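Local coordinates for xylose isomerase domain protein (Alicyclobacillus acidocaldarius subsp. acidocaldarius, PDB 3U0H) that is probably an isomerase, being a putative member of the xylose isomerase-like TIM-barrel family, at residues 138-146 with 156-165; 224-235 with 268-279. All coordinates share one frame; numbering follows the deposited sequence.

In the fold
Both contacts belong to one TIM barrel. Contact 1 joins strand 137-141, and the loop beyond its C-terminal end, to helix 159-169, which follows it; contact 2 joins two helices of the outer layer, 231-241 with the loop before it and the last helix, 261-280. Their centres are about 22 Å apart and their nearest atoms about 6 Å, so they do not touch, but Trp183 of helix 180-185 meets Tyr142 of contact 1 and Phe234 of segment 224-235. At the C-terminal strand ends, where TIM-barrel active sites lie, Glu141 clusters with Asp179 and His182; an ethanediol about 4 Å from the Val143 side chain probably comes from the crystallisation liquor, though such molecules often mark pockets.

Contact 1. Residues 138-146 with 156-165; sequences VGLEYVGPH and VQSLADLKTF
A water grips both segments: it accepts from Val143 N at 2.7 Å and donates to Val156 O, so the two loop backbones are joined through it. The rest of the contact is mainly packing and centres on Tyr142. Its CG is held between the backbone N and the carbonyl carbon (chi1 60°), which sets the ring against the first turn of the helix. Leu159 N lies 3.3 Å above one face, offset toward the rim, and Leu159 CB makes a CH-pi contact, 4.0 Å from the ring centroid. Tyr142 CB also meets Val156 CG1 at 3.6 Å. The hydroxyl and Leu159 N both hydrogen-bond the carboxylate of Glu188, tying the ring to the helix start, where Ser158 OG, at the N-cap, accepts from Asp161 N. A leucine in place of Tyr142 would probably leave Glu188 without its hydroxyl mate and Leu159 without its aromatic platform. Leu162, three residues on from Leu159, rests CD1 3.8 Å from Leu140 CB, while its CD2 lies 3.3 Å from Leu140 O and also approaches Tyr142 CD1. Strand 174-179 flanks Leu140 and Leu162, helix 113-131 packs on Phe165, and Asp161 forms a salt bridge with Arg115 of the second subunit.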
loop_
_atom_site.group_PDB
_atom_site.type_symbol
_atom_site.label_atom_id
_atom_site.label_comp_id
_atom_site.label_asym_id
_atom_site.label_seq_id
_atom_site.Cartn_x
_atom_site.Cartn_y
_atom_site.Cartn_z
ATOM N N VAL A 138 13.627 -10.383 -0.887
ATOM C CA VAL A 138 13.382 -11.568 -1.646
ATOM C C VAL A 138 14.221 -11.513 -2.924
ATOM O O VAL A 138 14.171 -10.576 -3.699
ATOM C CB VAL A 138 11.867 -11.695 -1.989
ATOM C CG1 VAL A 138 11.561 -12.948 -2.865
ATOM C CG2 VAL A 138 11.062 -11.721 -0.708
ATOM N N GLY A 139 15.039 -12.507 -3.126
ATOM C CA GLY A 139 15.730 -12.634 -4.390
ATOM C C GLY A 139 15.202 -13.849 -5.131
ATOM O O GLY A 139 15.068 -14.948 -4.581
ATOM N N LEU A 140 14.855 -13.625 -6.378
ATOM C CA LEU A 140 14.232 -14.628 -7.208
ATOM C C LEU A 140 15.317 -15.051 -8.171
ATOM O O LEU A 140 15.891 -14.225 -8.867
ATOM C CB LEU A 140 13.041 -14.007 -7.962
ATOM C CG LEU A 140 11.893 -13.583 -7.102
ATOM C CD1 LEU A 140 10.699 -12.995 -7.860
ATOM C CD2 LEU A 140 11.405 -14.732 -6.212
ATOM N N GLU A 141 15.621 -16.329 -8.177
ATOM C CA GLU A 141 16.544 -16.883 -9.129
ATOM C C GLU A 141 15.961 -17.161 -10.519
ATOM O O GLU A 141 15.201 -18.107 -10.684
ATOM C CB GLU A 141 17.143 -18.167 -8.549
ATOM C CG GLU A 141 18.245 -18.759 -9.419
ATOM C CD GLU A 141 18.863 -20.014 -8.794
ATOM O OE1 GLU A 141 18.430 -20.480 -7.713
ATOM O OE2 GLU A 141 19.819 -20.528 -9.388
ATOM N N TYR A 142 16.334 -16.362 -11.530
ATOM C CA TYR A 142 16.010 -16.702 -12.941
ATOM C C TYR A 142 16.900 -17.867 -13.372
ATOM O O TYR A 142 18.072 -17.890 -13.061
ATOM C CB TYR A 142 16.156 -15.513 -13.896
ATOM C CG TYR A 142 17.541 -14.877 -14.003
ATOM C CD1 TYR A 142 18.008 -13.950 -13.058
ATOM C CD2 TYR A 142 18.352 -15.139 -15.091
ATOM C CE1 TYR A 142 19.277 -13.380 -13.186
ATOM C CE2 TYR A 142 19.591 -14.580 -15.219
ATOM C CZ TYR A 142 20.052 -13.689 -14.297
ATOM O OH TYR A 142 21.315 -13.185 -14.494
ATOM N N VAL A 143 16.320 -18.824 -14.075
ATOM C CA VAL A 143 16.988 -20.065 -14.435
ATOM C C VAL A 143 17.188 -20.085 -15.963
ATOM O O VAL A 143 16.231 -19.955 -16.744
ATOM C CB VAL A 143 16.134 -21.224 -13.906
ATOM C CG1 VAL A 143 16.534 -22.608 -14.455
ATOM C CG2 VAL A 143 16.111 -21.135 -12.368
ATOM N N GLY A 144 18.449 -20.198 -16.379
ATOM C CA GLY A 144 18.847 -20.041 -17.793
ATOM C C GLY A 144 18.984 -21.280 -18.697
ATOM O O GLY A 144 18.865 -21.142 -19.895
ATOM N N PRO A 145 19.252 -22.482 -18.150
ATOM C CA PRO A 145 19.504 -23.578 -19.074
ATOM C C PRO A 145 18.310 -24.067 -19.928
ATOM O O PRO A 145 17.169 -24.088 -19.476
ATOM C CB PRO A 145 19.984 -24.702 -18.173
ATOM C CG PRO A 145 20.591 -24.012 -17.037
ATOM C CD PRO A 145 19.711 -22.827 -16.804
ATOM N N HIS A 146 18.645 -24.523 -21.144
ATOM C CA HIS A 146 17.676 -24.575 -22.237
ATOM C C HIS A 146 16.830 -25.776 -22.146
ATOM O O HIS A 146 15.687 -25.740 -22.568
ATOM C CB HIS A 146 18.355 -24.480 -23.599
ATOM C CG HIS A 146 19.026 -23.142 -23.904
ATOM N ND1 HIS A 146 19.007 -22.596 -25.133
ATOM C CD2 HIS A 146 19.770 -22.273 -23.105
ATOM C CE1 HIS A 146 19.678 -21.434 -25.129
ATOM N NE2 HIS A 146 20.156 -21.235 -23.888
ATOM N N VAL A 156 10.053 -17.203 -16.993
ATOM C CA VAL A 156 11.283 -16.408 -16.876
ATOM C C VAL A 156 12.519 -17.204 -17.250
ATOM O O VAL A 156 12.786 -18.229 -16.640
ATOM C CB VAL A 156 11.462 -15.858 -15.439
ATOM C CG1 VAL A 156 12.813 -15.159 -15.217
ATOM C CG2 VAL A 156 10.311 -14.895 -15.146
ATOM N N GLN A 157 13.317 -16.667 -18.182
ATOM C CA GLN A 157 14.552 -17.334 -18.689
ATOM C C GLN A 157 15.779 -16.461 -18.678
ATOM O O GLN A 157 16.855 -16.853 -19.193
ATOM C CB GLN A 157 14.326 -17.854 -20.101
ATOM C CG GLN A 157 13.268 -18.951 -20.115
ATOM C CD GLN A 157 12.790 -19.307 -21.488
ATOM O OE1 GLN A 157 13.363 -18.904 -22.498
ATOM N NE2 GLN A 157 11.738 -20.101 -21.528
ATOM N N SER A 158 15.653 -15.336 -17.979
ATOM C CA SER A 158 16.669 -14.315 -18.005
ATOM C C SER A 158 16.373 -13.200 -17.024
ATOM O O SER A 158 15.237 -13.017 -16.574
ATOM C CB SER A 158 16.709 -13.679 -19.394
ATOM O OG SER A 158 15.545 -12.830 -19.561
ATOM N N LEU A 159 17.406 -12.429 -16.749
ATOM C CA LEU A 159 17.279 -11.257 -15.936
ATOM C C LEU A 159 16.281 -10.246 -16.516
ATOM O O LEU A 159 15.509 -9.680 -15.778
ATOM C CB LEU A 159 18.645 -10.600 -15.795
ATOM C CG LEU A 159 18.634 -9.295 -15.027
ATOM C CD1 LEU A 159 18.023 -9.586 -13.611
ATOM C CD2 LEU A 159 20.039 -8.662 -14.981
ATOM N N ALA A 160 16.316 -10.016 -17.812
ATOM C CA ALA A 160 15.348 -9.084 -18.497
ATOM C C ALA A 160 13.909 -9.545 -18.251
ATOM O O ALA A 160 13.037 -8.764 -17.916
ATOM C CB ALA A 160 15.625 -8.939 -20.034
ATOM N N ASP A 161 13.672 -10.836 -18.391
ATOM C CA ASP A 161 12.355 -11.404 -18.068
ATOM C C ASP A 161 11.985 -11.152 -16.597
ATOM O O ASP A 161 10.868 -10.712 -16.287
ATOM C CB ASP A 161 12.318 -12.918 -18.290
ATOM C CG ASP A 161 12.363 -13.331 -19.753
ATOM O OD1 ASP A 161 12.373 -12.466 -20.640
ATOM O OD2 ASP A 161 12.445 -14.566 -19.978
ATOM N N LEU A 162 12.915 -11.495 -15.705
ATOM C CA LEU A 162 12.689 -11.304 -14.286
ATOM C C LEU A 162 12.324 -9.857 -13.950
ATOM O O LEU A 162 11.458 -9.632 -13.091
ATOM C CB LEU A 162 13.902 -11.718 -13.458
ATOM C CG LEU A 162 13.761 -11.552 -11.918
ATOM C CD1 LEU A 162 12.564 -12.303 -11.369
ATOM C CD2 LEU A 162 15.054 -12.006 -11.184
ATOM N N LYS A 163 12.990 -8.888 -14.591
ATOM C CA LYS A 163 12.676 -7.496 -14.319
ATOM C C LYS A 163 11.255 -7.122 -14.715
ATOM O O LYS A 163 10.645 -6.294 -14.031
ATOM C CB LYS A 163 13.580 -6.576 -15.072
ATOM C CG LYS A 163 14.963 -6.399 -14.516
ATOM C CD LYS A 163 15.730 -5.565 -15.557
ATOM C CE LYS A 163 16.858 -4.747 -14.970
ATOM N NZ LYS A 163 17.745 -4.172 -16.036
ATOM N N THR A 164 10.712 -7.684 -15.794
ATOM C CA THR A 164 9.297 -7.404 -16.096
ATOM C C THR A 164 8.430 -8.076 -15.023
ATOM O O THR A 164 7.410 -7.538 -14.610
ATOM C CB THR A 164 8.872 -7.856 -17.484
ATOM O OG1 THR A 164 8.927 -9.304 -17.526
ATOM C CG2 THR A 164 9.836 -7.250 -18.567
ATOM N N PHE A 165 8.872 -9.195 -14.481
ATOM C CA PHE A 165 8.030 -9.949 -13.516
ATOM C C PHE A 165 7.943 -9.207 -12.187
ATOM O O PHE A 165 6.874 -9.200 -11.580
ATOM C CB PHE A 165 8.521 -11.379 -13.379
ATOM C CG PHE A 165 7.672 -12.265 -12.490
ATOM C CD1 PHE A 165 6.304 -12.377 -12.680
ATOM C CD2 PHE A 165 8.262 -13.027 -11.506
ATOM C CE1 PHE A 165 5.546 -13.194 -11.887
ATOM C CE2 PHE A 165 7.482 -13.833 -10.689
ATOM C CZ PHE A 165 6.125 -13.921 -10.888
HETATM O O HOH W 1 13.606 -18.655 -14.146
#

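Contact 2. Residues 224-235 with 268-279; sequences PGDGRIPLVPFL and VRERLEKLIALA. With PO4 (phosphate ion), chain C.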
loop_
_atom_site.group_PDB
_atom_site.type_symbol
_atom_site.label_atom_id
_atom_site.label_comp_id
_atom_site.label_asym_id
_atom_site.label_seq_id
_atom_site.Cartn_x
_atom_site.Cartn_y
_atom_site.Cartn_z
ATOM N N PRO A 224 33.746 -23.754 -9.508
ATOM C CA PRO A 224 34.210 -22.461 -10.041
ATOM C C PRO A 224 35.643 -22.553 -10.567
ATOM O O PRO A 224 36.532 -23.042 -9.860
ATOM C CB PRO A 224 34.161 -21.547 -8.830
ATOM C CG PRO A 224 33.145 -22.171 -7.934
ATOM C CD PRO A 224 33.318 -23.641 -8.104
ATOM N N GLY A 225 35.847 -22.134 -11.814
ATOM C CA GLY A 225 37.156 -22.195 -12.424
ATOM C C GLY A 225 37.595 -23.485 -13.133
ATOM O O GLY A 225 38.681 -23.512 -13.706
ATOM N N ASP A 226 36.807 -24.553 -13.128
ATOM C CA ASP A 226 37.171 -25.725 -13.973
ATOM C C ASP A 226 36.575 -25.666 -15.412
ATOM O O ASP A 226 36.768 -26.552 -16.207
ATOM C CB ASP A 226 36.781 -27.007 -13.262
ATOM C CG ASP A 226 37.610 -27.266 -11.998
ATOM O OD1 ASP A 226 38.765 -26.804 -11.923
ATOM O OD2 ASP A 226 37.114 -27.965 -11.078
ATOM N N GLY A 227 35.930 -24.562 -15.778
ATOM C CA GLY A 227 35.279 -24.445 -17.086
ATOM C C GLY A 227 35.537 -23.170 -17.865
ATOM O O GLY A 227 36.604 -22.573 -17.731
ATOM N N ARG A 228 34.557 -22.767 -18.688
ATOM C CA ARG A 228 34.733 -21.629 -19.620
ATOM C C ARG A 228 33.899 -20.361 -19.317
ATOM O O ARG A 228 34.003 -19.409 -20.057
ATOM C CB ARG A 228 34.547 -22.080 -21.104
ATOM C CG ARG A 228 33.127 -22.475 -21.562
ATOM C CD ARG A 228 33.125 -23.106 -22.974
ATOM N NE ARG A 228 33.541 -22.160 -24.009
ATOM C CZ ARG A 228 32.798 -21.152 -24.489
ATOM N NH1 ARG A 228 33.311 -20.344 -25.416
ATOM N NH2 ARG A 228 31.556 -20.909 -24.064
ATOM N N ILE A 229 33.118 -20.333 -18.236
ATOM C CA ILE A 229 32.258 -19.150 -17.909
ATOM C C ILE A 229 33.194 -18.022 -17.502
ATOM O O ILE A 229 34.145 -18.282 -16.757
ATOM C CB ILE A 229 31.271 -19.442 -16.777
ATOM C CG1 ILE A 229 30.416 -20.630 -17.147
ATOM C CG2 ILE A 229 30.314 -18.273 -16.506
ATOM C CD1 ILE A 229 29.426 -20.947 -16.060
ATOM N N PRO A 230 33.005 -16.785 -18.053
ATOM C CA PRO A 230 33.868 -15.605 -17.638
ATOM C C PRO A 230 33.526 -15.066 -16.253
ATOM O O PRO A 230 32.618 -14.214 -16.049
ATOM C CB PRO A 230 33.621 -14.566 -18.736
ATOM C CG PRO A 230 33.085 -15.350 -19.892
ATOM C CD PRO A 230 32.263 -16.471 -19.286
ATOM N N LEU A 231 34.260 -15.567 -15.283
ATOM C CA LEU A 231 33.827 -15.406 -13.906
ATOM C C LEU A 231 34.343 -14.101 -13.334
ATOM O O LEU A 231 33.763 -13.571 -12.405
ATOM C CB LEU A 231 34.268 -16.597 -13.043
ATOM C CG LEU A 231 33.521 -17.936 -13.225
ATOM C CD1 LEU A 231 34.054 -18.954 -12.197
ATOM C CD2 LEU A 231 31.998 -17.780 -13.146
ATOM N N VAL A 232 35.460 -13.609 -13.859
ATOM C CA VAL A 232 35.929 -12.300 -13.448
ATOM C C VAL A 232 34.941 -11.185 -13.862
ATOM O O VAL A 232 34.587 -10.415 -13.025
ATOM C CB VAL A 232 37.370 -12.015 -13.885
ATOM C CG1 VAL A 232 37.762 -10.625 -13.412
ATOM C CG2 VAL A 232 38.320 -13.024 -13.279
ATOM N N PRO A 233 34.486 -11.128 -15.135
ATOM C CA PRO A 233 33.426 -10.176 -15.530
ATOM C C PRO A 233 32.112 -10.375 -14.812
ATOM O O PRO A 233 31.422 -9.401 -14.540
ATOM C CB PRO A 233 33.215 -10.456 -17.014
ATOM C CG PRO A 233 34.532 -11.017 -17.489
ATOM C CD PRO A 233 35.112 -11.783 -16.318
ATOM N N PHE A 234 31.758 -11.616 -14.512
ATOM C CA PHE A 234 30.581 -11.891 -13.660
ATOM C C PHE A 234 30.654 -11.209 -12.302
ATOM O O PHE A 234 29.760 -10.460 -11.933
ATOM C CB PHE A 234 30.426 -13.391 -13.427
ATOM C CG PHE A 234 29.268 -13.759 -12.550
ATOM C CD1 PHE A 234 27.983 -13.663 -13.015
ATOM C CD2 PHE A 234 29.474 -14.269 -11.305
ATOM C CE1 PHE A 234 26.921 -14.053 -12.250
ATOM C CE2 PHE A 234 28.433 -14.673 -10.534
ATOM C CZ PHE A 234 27.137 -14.535 -11.003
ATOM N N LEU A 235 31.731 -11.469 -11.568
ATOM C CA LEU A 235 31.930 -10.835 -10.297
ATOM C C LEU A 235 32.115 -9.324 -10.440
ATOM O O LEU A 235 31.603 -8.552 -9.656
ATOM C CB LEU A 235 33.129 -11.432 -9.602
ATOM C CG LEU A 235 32.898 -12.877 -9.280
ATOM C CD1 LEU A 235 34.236 -13.484 -8.813
ATOM C CD2 LEU A 235 31.785 -12.932 -8.247
ATOM N N VAL A 268 37.999 -24.099 -3.449
ATOM C CA VAL A 268 37.094 -23.100 -4.045
ATOM C C VAL A 268 37.134 -21.763 -3.248
ATOM O O VAL A 268 37.031 -20.689 -3.832
ATOM C CB VAL A 268 35.654 -23.692 -4.153
ATOM C CG1 VAL A 268 34.635 -22.646 -4.640
ATOM C CG2 VAL A 268 35.668 -24.922 -5.040
ATOM N N ARG A 269 37.271 -21.830 -1.919
ATOM C CA ARG A 269 37.518 -20.624 -1.096
ATOM C C ARG A 269 38.696 -19.838 -1.657
ATOM O O ARG A 269 38.560 -18.647 -1.841
ATOM C CB ARG A 269 37.898 -20.943 0.362
ATOM C CG ARG A 269 37.396 -19.912 1.341
ATOM C CD ARG A 269 38.409 -19.335 2.289
ATOM N NE ARG A 269 39.311 -20.333 2.787
ATOM C CZ ARG A 269 40.630 -20.354 2.628
ATOM N NH1 ARG A 269 41.287 -21.383 3.116
ATOM N NH2 ARG A 269 41.293 -19.401 1.998
ATOM N N GLU A 270 39.831 -20.538 -1.855
ATOM C CA GLU A 270 41.054 -19.985 -2.474
ATOM C C GLU A 270 40.768 -19.487 -3.848
ATOM O O GLU A 270 41.138 -18.405 -4.217
ATOM C CB GLU A 270 42.165 -21.026 -2.613
ATOM C CG GLU A 270 42.966 -21.247 -1.351
ATOM C CD GLU A 270 43.742 -22.583 -1.335
ATOM O OE1 GLU A 270 44.116 -23.139 -2.417
ATOM O OE2 GLU A 270 43.949 -23.090 -0.208
ATOM N N ARG A 271 40.110 -20.303 -4.630
ATOM C CA ARG A 271 39.791 -19.866 -5.955
ATOM C C ARG A 271 38.910 -18.607 -5.994
ATOM O O ARG A 271 39.115 -17.731 -6.828
ATOM C CB ARG A 271 39.156 -21.000 -6.690
ATOM C CG ARG A 271 40.179 -22.036 -7.106
ATOM C CD ARG A 271 39.469 -23.100 -7.919
ATOM N NE ARG A 271 40.310 -24.163 -8.459
ATOM C CZ ARG A 271 39.888 -25.014 -9.386
ATOM N NH1 ARG A 271 38.645 -24.924 -9.872
ATOM N NH2 ARG A 271 40.689 -25.988 -9.799
ATOM N N LEU A 272 37.961 -18.500 -5.080
ATOM C CA LEU A 272 37.038 -17.354 -5.092
ATOM C C LEU A 272 37.671 -16.098 -4.513
ATOM O O LEU A 272 37.411 -15.024 -5.010
ATOM C CB LEU A 272 35.729 -17.671 -4.346
ATOM C CG LEU A 272 34.851 -18.714 -5.037
ATOM C CD1 LEU A 272 33.473 -18.755 -4.405
ATOM C CD2 LEU A 272 34.788 -18.450 -6.538
ATOM N N GLU A 273 38.507 -16.211 -3.490
ATOM C CA GLU A 273 39.188 -15.005 -3.007
ATOM C C GLU A 273 39.982 -14.408 -4.142
ATOM O O GLU A 273 40.013 -13.221 -4.266
ATOM C CB GLU A 273 40.111 -15.269 -1.841
ATOM C CG GLU A 273 39.407 -15.732 -0.594
ATOM C CD GLU A 273 40.346 -16.488 0.324
ATOM O OE1 GLU A 273 41.434 -16.923 -0.127
ATOM O OE2 GLU A 273 39.998 -16.666 1.517
ATOM N N LYS A 274 40.589 -15.243 -4.988
ATOM C CA LYS A 274 41.430 -14.759 -6.118
ATOM C C LYS A 274 40.557 -14.191 -7.217
ATOM O O LYS A 274 40.806 -13.100 -7.712
ATOM C CB LYS A 274 42.348 -15.856 -6.663
ATOM C CG LYS A 274 43.424 -16.279 -5.658
ATOM C CD LYS A 274 44.528 -17.193 -6.238
ATOM C CE LYS A 274 45.522 -17.729 -5.174
ATOM N NZ LYS A 274 45.384 -19.181 -4.772
ATOM N N LEU A 275 39.479 -14.895 -7.555
ATOM C CA LEU A 275 38.516 -14.347 -8.513
ATOM C C LEU A 275 37.986 -12.992 -8.060
ATOM O O LEU A 275 37.904 -12.054 -8.841
ATOM C CB LEU A 275 37.382 -15.325 -8.748
ATOM C CG LEU A 275 37.854 -16.439 -9.701
ATOM C CD1 LEU A 275 36.966 -17.644 -9.585
ATOM C CD2 LEU A 275 37.892 -15.915 -11.133
ATOM N N ILE A 276 37.680 -12.889 -6.772
ATOM C CA ILE A 276 37.066 -11.683 -6.220
ATOM C C ILE A 276 38.053 -10.497 -6.225
ATOM O O ILE A 276 37.639 -9.345 -6.385
ATOM C CB ILE A 276 36.492 -11.949 -4.793
ATOM C CG1 ILE A 276 35.209 -12.820 -4.889
ATOM C CG2 ILE A 276 36.244 -10.629 -4.014
ATOM C CD1 ILE A 276 34.849 -13.512 -3.593
ATOM N N ALA A 277 39.342 -10.771 -6.043
ATOM C CA ALA A 277 40.332 -9.712 -6.017
ATOM C C ALA A 277 40.659 -9.257 -7.473
ATOM O O ALA A 277 40.852 -8.071 -7.716
ATOM C CB ALA A 277 41.584 -10.182 -5.275
ATOM N N LEU A 278 40.673 -10.184 -8.436
ATOM C CA LEU A 278 40.787 -9.817 -9.845
ATOM C C LEU A 278 39.608 -8.921 -10.285
ATOM O O LEU A 278 39.819 -7.885 -10.902
ATOM C CB LEU A 278 40.911 -11.069 -10.725
ATOM C CG LEU A 278 42.300 -11.745 -10.706
ATOM C CD1 LEU A 278 42.276 -13.130 -11.359
ATOM C CD2 LEU A 278 43.373 -10.838 -11.342
ATOM N N ALA A 279 38.378 -9.301 -9.953
ATOM C CA ALA A 279 37.179 -8.493 -10.286
ATOM C C ALA A 279 37.192 -7.056 -9.669
ATOM O O ALA A 279 36.761 -6.117 -10.292
ATOM C CB ALA A 279 35.913 -9.229 -9.873
HETATM P P PO4 C . 36.714 -21.264 -25.475
HETATM O O1 PO4 C . 36.439 -20.214 -26.539
HETATM O O2 PO4 C . 36.881 -20.653 -24.092
HETATM O O3 PO4 C . 35.522 -22.177 -25.356
HETATM O O4 PO4 C . 37.942 -22.057 -25.884
#
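Pro224 and Val268 face each other at one end and Val232 and Ala279 at the other, where the helix segments 231-235 and 268-279 cross at -66° with their axes 8.4 Å apart. Small Ala279 lets the backbones draw close there, its CB lying 3.6 Å from Leu235 CB. Leu275 fills the angle between the helices: its CD2 meets Val232 CG2 at 3.6 Å, its CD1 meets Leu231 CD1, and its CB takes Leu235 CD1. The rigid ring of Pro224 sets CG 3.6 Å from Val268 CG1 and CB on Leu272 CD2. Arg271, extended from CG to NE, reaches the loop: NH1 donates to Pro224 O at 2.8 Å and, weakly, to Asp226 OD1 at 2.8 Å, while NH2 also donates to OD1, so one carboxylate oxygen takes both nitrogens, the carboxylate turned 86° from the guanidinium. Gly225, between Pro224 and Asp226, has phi 87°; a CB there would be jammed against the carbonyl O of Pro224 and would crowd Arg271 NH1. Arg228 holds a phosphate, probably from the crystallisation liquor, at its guanidinium edge; the very short NE to O3 spacing is doubtful. Asp226 probably balances the charge of partly exposed Arg271, while aliphatics bury the helix interface.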